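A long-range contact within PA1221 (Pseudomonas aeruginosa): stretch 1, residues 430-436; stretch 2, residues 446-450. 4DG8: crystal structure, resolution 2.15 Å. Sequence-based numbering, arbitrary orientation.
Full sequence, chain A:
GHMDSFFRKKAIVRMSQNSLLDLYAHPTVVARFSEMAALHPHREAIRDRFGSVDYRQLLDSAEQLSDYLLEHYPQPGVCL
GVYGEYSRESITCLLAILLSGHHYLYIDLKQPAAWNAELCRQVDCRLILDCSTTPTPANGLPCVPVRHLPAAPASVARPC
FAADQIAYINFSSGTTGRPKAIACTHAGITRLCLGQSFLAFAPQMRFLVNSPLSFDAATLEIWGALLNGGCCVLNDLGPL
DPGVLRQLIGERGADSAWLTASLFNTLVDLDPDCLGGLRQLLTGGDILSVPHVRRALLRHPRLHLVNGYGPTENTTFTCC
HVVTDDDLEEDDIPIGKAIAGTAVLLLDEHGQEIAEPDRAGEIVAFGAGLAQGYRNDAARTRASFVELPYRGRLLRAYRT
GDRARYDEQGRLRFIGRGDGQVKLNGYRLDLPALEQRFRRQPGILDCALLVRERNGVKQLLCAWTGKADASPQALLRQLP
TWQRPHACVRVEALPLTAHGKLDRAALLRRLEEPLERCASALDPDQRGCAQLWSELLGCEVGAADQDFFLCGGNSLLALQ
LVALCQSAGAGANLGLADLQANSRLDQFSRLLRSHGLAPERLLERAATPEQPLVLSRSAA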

# COMPACT_ATOMS: atom_id res chain seq x y z
N ASP A 430 -13.50 6.54 -3.43
CA ASP A 430 -14.78 7.06 -3.00
C ASP A 430 -15.61 6.95 -4.26
O ASP A 430 -15.56 7.81 -5.15
CB ASP A 430 -14.63 8.52 -2.58
CG ASP A 430 -15.89 9.10 -1.98
OD1 ASP A 430 -17.00 8.58 -2.27
OD2 ASP A 430 -15.77 10.09 -1.22
N LEU A 431 -16.41 5.90 -4.30
CA LEU A 431 -17.13 5.53 -5.51
C LEU A 431 -18.25 6.52 -5.78
O LEU A 431 -18.42 6.97 -6.92
CB LEU A 431 -17.63 4.09 -5.40
CG LEU A 431 -18.31 3.49 -6.63
CD1 LEU A 431 -17.34 3.47 -7.80
CD2 LEU A 431 -18.79 2.09 -6.32
N PRO A 432 -19.02 6.88 -4.74
CA PRO A 432 -20.12 7.82 -4.94
C PRO A 432 -19.63 9.19 -5.40
O PRO A 432 -20.35 9.86 -6.15
CB PRO A 432 -20.78 7.91 -3.56
CG PRO A 432 -20.39 6.65 -2.88
CD PRO A 432 -18.99 6.38 -3.35
N ALA A 433 -18.43 9.59 -4.99
CA ALA A 433 -17.87 10.87 -5.44
C ALA A 433 -17.56 10.85 -6.93
O ALA A 433 -17.94 11.77 -7.66
CB ALA A 433 -16.62 11.24 -4.64
N LEU A 434 -16.90 9.78 -7.38
CA LEU A 434 -16.55 9.62 -8.80
C LEU A 434 -17.82 9.51 -9.66
O LEU A 434 -17.91 10.06 -10.77
CB LEU A 434 -15.65 8.39 -8.97
CG LEU A 434 -15.15 8.10 -10.39
CD1 LEU A 434 -14.41 9.33 -10.94
CD2 LEU A 434 -14.27 6.84 -10.46
N GLU A 435 -18.80 8.82 -9.11
CA GLU A 435 -20.11 8.67 -9.74
C GLU A 435 -20.77 10.04 -9.92
O GLU A 435 -21.24 10.40 -11.02
CB GLU A 435 -20.97 7.79 -8.84
CG GLU A 435 -22.17 7.15 -9.49
CD GLU A 435 -22.78 6.09 -8.60
OE1 GLU A 435 -23.01 4.97 -9.09
OE2 GLU A 435 -23.00 6.37 -7.40
N GLN A 436 -20.80 10.80 -8.83
CA GLN A 436 -21.38 12.14 -8.84
C GLN A 436 -20.64 13.00 -9.85
O GLN A 436 -21.23 13.85 -10.53
CB GLN A 436 -21.33 12.76 -7.44
CG GLN A 436 -21.86 14.19 -7.36
CD GLN A 436 -23.30 14.33 -7.85
OE1 GLN A 436 -23.61 15.22 -8.64
NE2 GLN A 436 -24.19 13.46 -7.36
N ASP A 446 -28.39 10.74 -15.10
CA ASP A 446 -27.98 9.89 -13.98
C ASP A 446 -26.86 8.94 -14.42
O ASP A 446 -26.68 8.69 -15.61
CB ASP A 446 -29.17 9.08 -13.45
CG ASP A 446 -28.95 8.58 -12.03
OD1 ASP A 446 -28.12 9.16 -11.31
OD2 ASP A 446 -29.62 7.60 -11.63
N CYS A 447 -26.12 8.42 -13.45
CA CYS A 447 -25.03 7.49 -13.70
C CYS A 447 -24.82 6.51 -12.54
O CYS A 447 -24.92 6.90 -11.37
CB CYS A 447 -23.73 8.27 -13.95
SG CYS A 447 -22.20 7.27 -13.81
N ALA A 448 -24.51 5.26 -12.86
CA ALA A 448 -24.17 4.27 -11.85
C ALA A 448 -22.84 3.57 -12.14
O ALA A 448 -22.60 3.07 -13.25
CB ALA A 448 -25.29 3.24 -11.70
N LEU A 449 -21.98 3.54 -11.13
CA LEU A 449 -20.71 2.83 -11.21
C LEU A 449 -20.84 1.48 -10.52
O LEU A 449 -21.30 1.39 -9.38
CB LEU A 449 -19.59 3.66 -10.56
CG LEU A 449 -19.24 4.97 -11.27
CD1 LEU A 449 -18.11 5.68 -10.56
CD2 LEU A 449 -18.88 4.71 -12.72
N LEU A 450 -20.45 0.43 -11.24
CA LEU A 450 -20.54 -0.94 -10.76
C LEU A 450 -19.15 -1.56 -10.75
O LEU A 450 -18.23 -1.06 -11.40
CB LEU A 450 -21.44 -1.77 -11.68
CG LEU A 450 -22.88 -1.33 -11.93
CD1 LEU A 450 -23.54 -2.27 -12.92
CD2 LEU A 450 -23.68 -1.27 -10.63

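The contact sets one face of a short helical segment, residues 431-436, against a strand, residues 446-450. The two axes come within 8.1 Å of each other, and their N-to-C directions differ by 143°, so the elements run roughly antiparallel but with a marked skew. The backbones draw closest at Glu 435 and Leu 449, whose CA atoms lie 6.1 Å apart, and most of the 288 Å² buried between the stretches gathers around these two residues. The helix start is organised locally: Asp 430, at the N-cap position, accepts a capping bond through OD1 from Ala 433 N at 3.2 Å, with an N-H...O angle of 151°. This satisfies an amide that has no partner one turn earlier within the helix. Backbone bonding then takes over, as in the 2.9 Å bond from Glu 435 N to Leu 431 O, which links the two helix residues most covered by the strand.

Asp 446, the first residue of this stretch in a strand that begins earlier, does not touch the helix; its OD1 is still 6.5 Å from Glu 435 CG, and is hydrogen-bonded elsewhere in the structure.

At Cys 447 the CA-to-CB bond points toward the helix. The sulfur makes a loose contact, with SG 4.3 Å from Glu 435 CG, while the nearest approach belongs to the backbone: Cys 447 O lies 3.3 Å from the same Glu 435 CG. A methylene carbon offers no conventional donor, so this is packing of the aliphatic part of the glutamate against the strand.

Ala 448 directs its CB away overall, yet Glu 435 OE1 reaches to 3.1 Å from Ala 448 CA and 3.9 Å from Ala 448 CB. These short distances follow from where the carboxylate is headed, the next amide along the chain.

Leu 449 supplies that amide. Leu 449 N donates to Glu 435 OE1 at 2.7 Å with an N-H...O angle of 164°, a short and nearly linear hydrogen bond, and the only one between the two stretches. Glu 435 leaves the helix with its CB sideways to the strand, but chi1 and chi2 are both t (-161° and 168°), an extended course that carries the end of the side chain nearer to the strand. A side-chain carboxylate thus serves a strand backbone amide.

The CA-to-CB bond of Leu 449 points toward the helix, and its side chain, in the mt rotamer, provides the apolar half of the contact. Leu 449 CB lies 3.6 Å from Leu 431 CD1, and Leu 449 CD1 lies 3.8 Å from Leu 434 CG and 3.9 Å from Glu 435 CB. Both helix leucines adopt the tp rotamer. The CA-to-CB bond of Leu 431 points toward the strand, whereas that of Leu 434 points sideways, and Leu 434 is covered less. The same strand residue therefore combines a polar backbone link with dispersion contacts that shield hydrocarbon surface from solvent.

The CA-to-CB bond of Leu 450 points away, following the alternation of the strand, and Leu 450 CD2 comes no closer than 6.5 Å, to Glu 435 OE1.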